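Local coordinates for protein beta-mannosidase (Trichoderma harzianum, PDB 4CVU) that probably hydrolyses terminal beta-linked mannose residues from the non-reducing ends of mannosides, as a fungal glycoprotein of glycoside hydrolase family 2, at residues A[653-657]-A[852-856]; A[596-600]-A[644-648]; A[64-68]-A[79-83]. One frame throughout, in Å; residues are numbered along the deposited sequence.

Contact 1: residues A[653-657]-A[852-856]; sequences ERYYP and VWPNQ. With NAG (2-acetamido-2-deoxy-beta-D-glucopyranose), chain B.
The side-chain nitrogen of Asn855 is gripped from two quarters at the end of helix 638-655: its ND2 gives a weak, bent hydrogen bond to Arg654 O (3.0 Å) and a second bond to a water. The contact illustrates how the last carbonyls of a helix, which have lost their in-helix donors, are met by donors from another part of the chain, here a short 3-10 turn, 854-856, in the loop joining two Ig-like beta sheets. The same water donates to Glu653 O and to Tyr656 O, so one molecule links two carbonyls of the helix end to the amide. Asn855 also offers its backbone N to Tyr655 O, at 2.8 Å, from a position tilted 32° off the carbonyl plane. Its CG sits between its own N and carbonyl carbon (chi1 60°), which folds the amide back over Tyr655 O and lets ND2 reach one residue further up the helix.

Beside these polar links the aromatic rings meet. Tyr655 turns an edge toward one face of the Trp853 indole in a T-shaped pair, with centroids 4.9 Å apart and planes at 74°; its CE1 lies over the centre of that face. Tyr655 OH is bonded to Thr577 O, and Trp853 is flanked further by Trp746 and Tyr748, which makes the pair part of a larger aromatic cluster. Next to it the Pro854 ring meets the Tyr656 ring obliquely, with Pro854 CG 3.3 Å from Tyr656 CE1, while Tyr656 OH is held by Asp681 of helix 664-692. One turn back, Glu653 points away from the loop with its chain extended beyond CG, and its OE2 accepts a hydrogen bond from O6 of an N-acetylglucosamine of the attached glycan, at 2.7 Å.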
loop_
_atom_site.group_PDB
_atom_site.type_symbol
_atom_site.label_atom_id
_atom_site.label_comp_id
_atom_site.label_asym_id
_atom_site.label_seq_id
_atom_site.Cartn_x
_atom_site.Cartn_y
_atom_site.Cartn_z
ATOM N N GLU A 653 -23.219 -15.211 -8.778
ATOM C CA GLU A 653 -23.717 -16.461 -8.241
ATOM C C GLU A 653 -24.785 -17.016 -9.149
ATOM O O GLU A 653 -24.881 -18.207 -9.313
ATOM C CB GLU A 653 -24.272 -16.315 -6.824
ATOM C CG GLU A 653 -23.207 -16.126 -5.752
ATOM C CD GLU A 653 -23.782 -15.740 -4.403
ATOM O OE1 GLU A 653 -24.996 -15.433 -4.284
ATOM O OE2 GLU A 653 -23.002 -15.778 -3.449
ATOM N N ARG A 654 -25.543 -16.136 -9.777
ATOM C CA ARG A 654 -26.673 -16.574 -10.614
ATOM C C ARG A 654 -26.232 -17.122 -11.963
ATOM O O ARG A 654 -26.899 -18.007 -12.496
ATOM C CB ARG A 654 -27.653 -15.445 -10.828
ATOM C CG ARG A 654 -28.882 -15.850 -11.638
ATOM C CD ARG A 654 -29.842 -14.677 -11.809
ATOM N NE ARG A 654 -30.654 -14.421 -10.619
ATOM C CZ ARG A 654 -31.836 -15.000 -10.352
ATOM N NH1 ARG A 654 -32.372 -15.895 -11.165
ATOM N NH2 ARG A 654 -32.477 -14.685 -9.238
ATOM N N TYR A 655 -25.094 -16.637 -12.478
ATOM C CA TYR A 655 -24.714 -16.890 -13.865
ATOM C C TYR A 655 -23.339 -17.498 -14.115
ATOM O O TYR A 655 -23.174 -18.219 -15.114
ATOM C CB TYR A 655 -24.824 -15.588 -14.682
ATOM C CG TYR A 655 -26.236 -15.081 -14.807
ATOM C CD1 TYR A 655 -27.175 -15.739 -15.605
ATOM C CD2 TYR A 655 -26.633 -13.948 -14.141
ATOM C CE1 TYR A 655 -28.473 -15.253 -15.729
ATOM C CE2 TYR A 655 -27.918 -13.473 -14.248
ATOM C CZ TYR A 655 -28.835 -14.126 -15.029
ATOM O OH TYR A 655 -30.103 -13.622 -15.124
ATOM N N TYR A 656 -22.378 -17.230 -13.230
ATOM C CA TYR A 656 -20.971 -17.582 -13.476
ATOM C C TYR A 656 -20.336 -18.468 -12.406
ATOM O O TYR A 656 -20.723 -18.429 -11.251
ATOM C CB TYR A 656 -20.145 -16.314 -13.647
ATOM C CG TYR A 656 -20.580 -15.548 -14.852
ATOM C CD1 TYR A 656 -20.043 -15.820 -16.095
ATOM C CD2 TYR A 656 -21.609 -14.621 -14.760
ATOM C CE1 TYR A 656 -20.484 -15.148 -17.243
ATOM C CE2 TYR A 656 -22.069 -13.948 -15.875
ATOM C CZ TYR A 656 -21.519 -14.220 -17.112
ATOM O OH TYR A 656 -22.013 -13.536 -18.184
ATOM N N PRO A 657 -19.317 -19.248 -12.777
ATOM C CA PRO A 657 -18.763 -20.094 -11.726
ATOM C C PRO A 657 -18.316 -19.198 -10.577
ATOM O O PRO A 657 -17.902 -18.088 -10.828
ATOM C CB PRO A 657 -17.588 -20.795 -12.418
ATOM C CG PRO A 657 -17.898 -20.700 -13.888
ATOM C CD PRO A 657 -18.592 -19.393 -14.045
ATOM N N VAL A 852 -26.776 -22.852 -22.368
ATOM C CA VAL A 852 -27.002 -22.753 -20.925
ATOM C C VAL A 852 -26.232 -21.543 -20.392
ATOM O O VAL A 852 -25.474 -20.931 -21.127
ATOM C CB VAL A 852 -26.539 -24.031 -20.190
ATOM C CG1 VAL A 852 -27.393 -25.228 -20.605
ATOM C CG2 VAL A 852 -25.060 -24.291 -20.450
ATOM N N TRP A 853 -26.420 -21.220 -19.113
ATOM C CA TRP A 853 -25.678 -20.121 -18.491
ATOM C C TRP A 853 -24.238 -20.574 -18.309
ATOM O O TRP A 853 -23.969 -21.772 -18.206
ATOM C CB TRP A 853 -26.298 -19.690 -17.160
ATOM C CG TRP A 853 -27.719 -19.277 -17.336
ATOM C CD1 TRP A 853 -28.811 -19.887 -16.819
ATOM C CD2 TRP A 853 -28.206 -18.187 -18.142
ATOM N NE1 TRP A 853 -29.957 -19.232 -17.231
ATOM C CE2 TRP A 853 -29.611 -18.188 -18.040
ATOM C CE3 TRP A 853 -27.587 -17.197 -18.911
ATOM C CZ2 TRP A 853 -30.416 -17.251 -18.706
ATOM C CZ3 TRP A 853 -28.386 -16.261 -19.577
ATOM C CH2 TRP A 853 -29.786 -16.301 -19.470
ATOM N N PRO A 854 -23.304 -19.621 -18.282
ATOM C CA PRO A 854 -21.912 -20.034 -18.139
ATOM C C PRO A 854 -21.676 -20.975 -16.965
ATOM O O PRO A 854 -20.892 -21.920 -17.099
ATOM C CB PRO A 854 -21.154 -18.717 -17.973
ATOM C CG PRO A 854 -22.009 -17.702 -18.629
ATOM C CD PRO A 854 -23.449 -18.175 -18.561
ATOM N N ASN A 855 -22.365 -20.770 -15.833
ATOM C CA ASN A 855 -22.185 -21.659 -14.672
ATOM C C ASN A 855 -22.681 -23.076 -14.832
ATOM O O ASN A 855 -22.446 -23.897 -13.967
ATOM C CB ASN A 855 -22.763 -21.050 -13.359
ATOM C CG ASN A 855 -24.259 -20.770 -13.429
ATOM O OD1 ASN A 855 -24.920 -21.028 -14.439
ATOM N ND2 ASN A 855 -24.779 -20.156 -12.375
ATOM N N GLN A 856 -23.390 -23.361 -15.913
ATOM C CA GLN A 856 -23.915 -24.689 -16.172
ATOM C C GLN A 856 -23.082 -25.459 -17.200
ATOM O O GLN A 856 -23.273 -26.669 -17.369
ATOM C CB GLN A 856 -25.344 -24.546 -16.668
ATOM C CG GLN A 856 -26.262 -24.013 -15.575
ATOM C CD GLN A 856 -27.676 -23.731 -16.055
ATOM O OE1 GLN A 856 -27.906 -23.040 -17.065
ATOM N NE2 GLN A 856 -28.639 -24.224 -15.294
HETATM C C1 NAG B . -24.922 -11.715 1.094
HETATM C C2 NAG B . -26.368 -11.265 1.296
HETATM C C3 NAG B . -27.324 -12.425 1.409
HETATM C C4 NAG B . -27.130 -13.374 0.245
HETATM C C5 NAG B . -25.672 -13.786 0.174
HETATM C C6 NAG B . -25.429 -14.686 -1.037
HETATM C C7 NAG B . -26.968 -9.234 2.534
HETATM C C8 NAG B . -26.923 -8.535 3.861
HETATM N N2 NAG B . -26.440 -10.466 2.495
HETATM O O3 NAG B . -28.622 -11.912 1.349
HETATM O O4 NAG B . -27.953 -14.509 0.413
HETATM O O5 NAG B . -24.841 -12.645 0.036
HETATM O O6 NAG B . -24.040 -14.867 -1.174
HETATM O O7 NAG B . -27.494 -8.671 1.571
HETATM O O HOH W 1 -22.760 -19.808 -10.010
#

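Contact 2: residues A[596-600]-A[644-648]; sequences GFISM and GQVEM. With NAG (2-acetamido-2-deoxy-beta-D-glucopyranose), chain B.
Residues 596-600 run as an extended, irregular strip along one flank of helix 638-655, nearest where the CA atoms of Ser599 and Met648 stand 6.6 Å apart. Met648 carries much of the packing. Its CG touches Ile598 CG1 at 3.7 Å, the two side chains crossing at about a right angle. The extended chi2 (-173°) carries SD to the strip's backbone, 3.7 Å from Met600 N, and the bend at chi3 (-75°) turns CE toward Ile598 CD1 and Met600 CE. With an alanine here, Ile598 and Met600 would probably face a gap, and the Met600 backbone would lose its packing against sulfur.

The strip follows strand 592-595, probably within the (beta/alpha)8-barrel catalytic domain usual in this family, and packs on helix 664-692 as well: Phe597 meets Phe678 edge to face, and Ser599 OG bonds to Gln679 of that helix and also to Lys727. On the side facing helix 638-655, Phe597 presents its rim to the backbone, with CZ 3.8 Å from Glu647 O, close to the ring plane. A water lies over the centre of one face of that ring, 3.1 Å above it, accepting from Ile598 N and donating to Glu647 OE1, whose fellow oxygen OE2 is bonded to Tyr629 OH. At the other end Met600 CE rests 3.8 Å from Gln645 NE2, which is itself hydrogen-bonded to Asn618 OD1, while Gln645 OE1 takes a hydrogen bond from Asn626 ND2.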
loop_
_atom_site.group_PDB
_atom_site.type_symbol
_atom_site.label_atom_id
_atom_site.label_comp_id
_atom_site.label_asym_id
_atom_site.label_seq_id
_atom_site.Cartn_x
_atom_site.Cartn_y
_atom_site.Cartn_z
ATOM N N GLY A 596 -26.062 0.439 -17.654
ATOM C CA GLY A 596 -24.958 -0.319 -17.012
ATOM C C GLY A 596 -25.241 -1.058 -15.724
ATOM O O GLY A 596 -26.394 -1.143 -15.262
ATOM N N PHE A 597 -24.174 -1.678 -15.210
ATOM C CA PHE A 597 -24.129 -2.490 -13.990
ATOM C C PHE A 597 -22.670 -2.298 -13.510
ATOM O O PHE A 597 -21.821 -2.201 -14.374
ATOM C CB PHE A 597 -24.326 -3.934 -14.343
ATOM C CG PHE A 597 -24.830 -4.792 -13.212
ATOM C CD1 PHE A 597 -23.985 -5.407 -12.355
ATOM C CD2 PHE A 597 -26.215 -4.962 -13.031
ATOM C CE1 PHE A 597 -24.453 -6.186 -11.313
ATOM C CE2 PHE A 597 -26.690 -5.737 -12.031
ATOM C CZ PHE A 597 -25.838 -6.362 -11.160
ATOM N N ILE A 598 -22.351 -2.227 -12.205
ATOM C CA ILE A 598 -20.931 -2.047 -11.741
ATOM C C ILE A 598 -20.066 -3.287 -11.758
ATOM O O ILE A 598 -20.617 -4.415 -11.727
ATOM C CB ILE A 598 -20.863 -1.395 -10.358
ATOM C CG1 ILE A 598 -21.420 -2.349 -9.293
ATOM C CG2 ILE A 598 -21.630 -0.080 -10.345
ATOM C CD1 ILE A 598 -21.080 -1.981 -7.859
ATOM N N SER A 599 -18.714 -3.194 -11.750
ATOM C CA SER A 599 -17.995 -4.404 -11.601
ATOM C C SER A 599 -16.672 -3.960 -10.902
ATOM O O SER A 599 -16.348 -2.774 -10.938
ATOM C CB SER A 599 -17.697 -4.980 -12.988
ATOM O OG SER A 599 -16.739 -4.162 -13.733
ATOM N N MET A 600 -16.002 -4.916 -10.272
ATOM C CA MET A 600 -14.733 -4.659 -9.585
ATOM C C MET A 600 -13.683 -4.323 -10.578
ATOM O O MET A 600 -13.690 -4.836 -11.689
ATOM C CB MET A 600 -14.268 -5.935 -8.888
ATOM C CG MET A 600 -14.886 -6.372 -7.605
ATOM S SD MET A 600 -14.813 -5.147 -6.359
ATOM C CE MET A 600 -15.262 -6.000 -4.883
ATOM N N GLY A 644 -24.210 -2.473 -3.016
ATOM C CA GLY A 644 -23.570 -2.645 -4.323
ATOM C C GLY A 644 -22.778 -3.913 -4.356
ATOM O O GLY A 644 -22.803 -4.629 -5.386
ATOM N N GLN A 645 -21.964 -4.123 -3.305
ATOM C CA GLN A 645 -21.285 -5.393 -3.068
ATOM C C GLN A 645 -22.209 -6.599 -3.300
ATOM O O GLN A 645 -21.816 -7.601 -3.938
ATOM C CB GLN A 645 -20.721 -5.461 -1.657
ATOM C CG GLN A 645 -19.682 -4.408 -1.349
ATOM C CD GLN A 645 -18.495 -4.503 -2.267
ATOM O OE1 GLN A 645 -18.331 -3.709 -3.194
ATOM N NE2 GLN A 645 -17.679 -5.496 -2.035
ATOM N N VAL A 646 -23.425 -6.507 -2.791
ATOM C CA VAL A 646 -24.413 -7.575 -2.929
ATOM C C VAL A 646 -24.885 -7.742 -4.372
ATOM O O VAL A 646 -25.045 -8.863 -4.839
ATOM C CB VAL A 646 -25.600 -7.364 -1.970
ATOM C CG1 VAL A 646 -26.787 -8.297 -2.284
ATOM C CG2 VAL A 646 -25.135 -7.592 -0.540
ATOM N N GLU A 647 -25.122 -6.645 -5.073
ATOM C CA GLU A 647 -25.521 -6.734 -6.496
ATOM C C GLU A 647 -24.488 -7.509 -7.300
ATOM O O GLU A 647 -24.798 -8.409 -8.073
ATOM C CB GLU A 647 -25.762 -5.359 -7.099
ATOM C CG GLU A 647 -27.079 -4.693 -6.658
ATOM C CD GLU A 647 -27.177 -3.224 -7.088
ATOM O OE1 GLU A 647 -26.246 -2.707 -7.751
ATOM O OE2 GLU A 647 -28.211 -2.576 -6.787
ATOM N N MET A 648 -23.202 -7.204 -7.113
ATOM C CA MET A 648 -22.226 -7.908 -7.878
ATOM C C MET A 648 -22.184 -9.373 -7.500
ATOM O O MET A 648 -22.013 -10.247 -8.369
ATOM C CB MET A 648 -20.830 -7.234 -7.660
ATOM C CG MET A 648 -20.744 -5.855 -8.239
ATOM S SD MET A 648 -18.985 -5.295 -8.086
ATOM C CE MET A 648 -19.131 -4.998 -6.362
HETATM C C1 NAG B . -24.922 -11.715 1.094
HETATM C C2 NAG B . -26.368 -11.265 1.296
HETATM C C3 NAG B . -27.324 -12.425 1.409
HETATM C C4 NAG B . -27.130 -13.374 0.245
HETATM C C5 NAG B . -25.672 -13.786 0.174
HETATM C C6 NAG B . -25.429 -14.686 -1.037
HETATM C C7 NAG B . -26.968 -9.234 2.534
HETATM C C8 NAG B . -26.923 -8.535 3.861
HETATM N N2 NAG B . -26.440 -10.466 2.495
HETATM O O3 NAG B . -28.622 -11.912 1.349
HETATM O O4 NAG B . -27.953 -14.509 0.413
HETATM O O5 NAG B . -24.841 -12.645 0.036
HETATM O O6 NAG B . -24.040 -14.867 -1.174
HETATM O O7 NAG B . -27.494 -8.671 1.571
HETATM O O HOH W 2 -24.666 -2.977 -10.384
#

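Contact 3: residues A[64-68]-A[79-83]; sequences AGVIG and LRWIA
Ile67 meets three side chains of 79-83 with two of its branches, a compact example of a single branched residue dividing its contacts among a ring and two aliphatic chains. Its CG2 methyl comes obliquely to the Trp81 indole, 3.8 Å from CZ2, and the same methyl touches Leu79 CD2 at 4.1 Å. The other branch ends in CD1, which meets Ile82 CD1 tip to tip at 3.9 Å and passes near Leu79 CD1 as well. This division follows from the torsions: CG1 lies between the backbone N and the carbonyl carbon (chi1 67°) and continues in an extended chain, so that CD1 runs out toward Ile82 while CG2 is left for the indole. Leu79 crosses Ile67 obliquely, and its two methyls meet one branch of the isoleucine each.

Trp81 is turned so that the rim of its six-membered ring faces 64-68. Val66 CG1 lies at that rim, near the ring plane and 4.4 Å from CH2, a looser touch than that of Ile67. One face of the indole is covered from within its own segment, by Ile82 CG1, 3.5 Å above the plane and offset toward the rim. Ile82 thus touches both the ring, through CG1, and Ile67, through CD1, with His58 and Leu61 of helix 57-63 also against it.

The contact is wholly apolar between its segments. The loop that brings Ile67 here leaves helix 57-63 through a Schellman motif at Gly65, whose positive phi (87°) would press a side chain against the carbonyl O of Ala64. Such a helix end, followed by a hydrophobic patch against a short, weakly bonded helix, closes the connection between strands 48-51 and 87-91 in the galactose-binding-like beta-sandwich domain of family 2 glycosidases.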
loop_
_atom_site.group_PDB
_atom_site.type_symbol
_atom_site.label_atom_id
_atom_site.label_comp_id
_atom_site.label_asym_id
_atom_site.label_seq_id
_atom_site.Cartn_x
_atom_site.Cartn_y
_atom_site.Cartn_z
ATOM N N ALA A 64 4.716 17.823 -1.493
ATOM C CA ALA A 64 5.622 18.128 -0.355
ATOM C C ALA A 64 5.723 17.018 0.716
ATOM O O ALA A 64 6.496 17.134 1.654
ATOM C CB ALA A 64 5.217 19.445 0.311
ATOM N N GLY A 65 4.934 15.970 0.587
ATOM C CA GLY A 65 5.013 14.843 1.514
ATOM C C GLY A 65 4.158 15.015 2.763
ATOM O O GLY A 65 4.269 14.231 3.701
ATOM N N VAL A 66 3.280 16.010 2.751
ATOM C CA VAL A 66 2.376 16.251 3.878
ATOM C C VAL A 66 1.246 15.206 3.865
ATOM O O VAL A 66 0.774 14.750 4.909
ATOM C CB VAL A 66 1.798 17.662 3.839
ATOM C CG1 VAL A 66 0.807 17.865 4.976
ATOM C CG2 VAL A 66 2.919 18.710 3.915
ATOM N N ILE A 67 0.826 14.812 2.673
ATOM C CA ILE A 67 -0.139 13.738 2.556
ATOM C C ILE A 67 0.308 12.681 1.542
ATOM O O ILE A 67 1.197 12.935 0.718
ATOM C CB ILE A 67 -1.532 14.293 2.205
ATOM C CG1 ILE A 67 -1.561 14.904 0.799
ATOM C CG2 ILE A 67 -1.934 15.329 3.238
ATOM C CD1 ILE A 67 -2.983 15.299 0.344
ATOM N N GLY A 68 -0.310 11.503 1.622
ATOM C CA GLY A 68 -0.119 10.481 0.619
ATOM C C GLY A 68 -1.073 10.688 -0.561
ATOM O O GLY A 68 -1.913 11.611 -0.575
ATOM N N LEU A 79 -8.842 12.796 4.593
ATOM C CA LEU A 79 -8.357 14.082 4.059
ATOM C C LEU A 79 -9.350 15.261 4.146
ATOM O O LEU A 79 -9.072 16.341 3.632
ATOM C CB LEU A 79 -7.900 13.912 2.608
ATOM C CG LEU A 79 -6.751 12.927 2.418
ATOM C CD1 LEU A 79 -6.371 12.933 0.966
ATOM C CD2 LEU A 79 -5.526 13.281 3.250
ATOM N N ARG A 80 -10.479 15.066 4.825
ATOM C CA ARG A 80 -11.511 16.084 4.848
ATOM C C ARG A 80 -11.093 17.384 5.563
ATOM O O ARG A 80 -11.635 18.450 5.276
ATOM C CB ARG A 80 -12.801 15.521 5.444
ATOM C CG ARG A 80 -13.533 14.628 4.480
ATOM C CD ARG A 80 -14.823 14.120 5.097
ATOM N NE ARG A 80 -15.633 13.386 4.106
ATOM C CZ ARG A 80 -16.619 12.561 4.447
ATOM N NH1 ARG A 80 -16.936 12.417 5.739
ATOM N NH2 ARG A 80 -17.322 11.891 3.515
ATOM N N TRP A 81 -10.073 17.319 6.417
ATOM C CA TRP A 81 -9.509 18.534 6.989
ATOM C C TRP A 81 -9.011 19.530 5.952
ATOM O O TRP A 81 -8.780 20.703 6.267
ATOM C CB TRP A 81 -8.359 18.208 7.935
ATOM C CG TRP A 81 -7.195 17.455 7.328
ATOM C CD1 TRP A 81 -7.072 16.109 7.204
ATOM C CD2 TRP A 81 -5.971 18.013 6.864
ATOM N NE1 TRP A 81 -5.842 15.785 6.653
ATOM C CE2 TRP A 81 -5.165 16.954 6.414
ATOM C CE3 TRP A 81 -5.497 19.307 6.739
ATOM C CZ2 TRP A 81 -3.888 17.162 5.872
ATOM C CZ3 TRP A 81 -4.232 19.516 6.202
ATOM C CH2 TRP A 81 -3.446 18.456 5.786
ATOM N N ILE A 82 -8.787 19.069 4.726
ATOM C CA ILE A 82 -8.308 19.932 3.672
ATOM C C ILE A 82 -9.459 20.724 3.093
ATOM O O ILE A 82 -9.409 21.957 3.066
ATOM C CB ILE A 82 -7.562 19.125 2.573
ATOM C CG1 ILE A 82 -6.231 18.607 3.138
ATOM C CG2 ILE A 82 -7.301 19.986 1.360
ATOM C CD1 ILE A 82 -5.551 17.532 2.299
ATOM N N ALA A 83 -10.519 20.046 2.653
ATOM C CA ALA A 83 -11.676 20.757 2.091
ATOM C C ALA A 83 -12.320 21.713 3.118
ATOM O O ALA A 83 -12.969 22.670 2.737
ATOM C CB ALA A 83 -12.719 19.756 1.621
#

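In the fold
Along the chain contact 3 comes first, within the N-terminal galactose-binding-like domain, and contacts 2 and 1 follow one after the other. Contacts 1 and 2 share helix 638-655: their centres lie about 16 Å apart, nearest atoms about 5 Å, and both touch the same N-acetylglucosamine. Contact 2 packs the middle of the helix on the loop after strand 592-595, whereas contact 1 fastens its end to the loop between strands 841-849 and 864-869, so that one helix links the probable barrel to the C-terminal Ig-like sheets. Contact 3 stands apart, its centre about 30 Å from that of contact 2 and about 45 Å from that of contact 1, and is a local closure of its own domain.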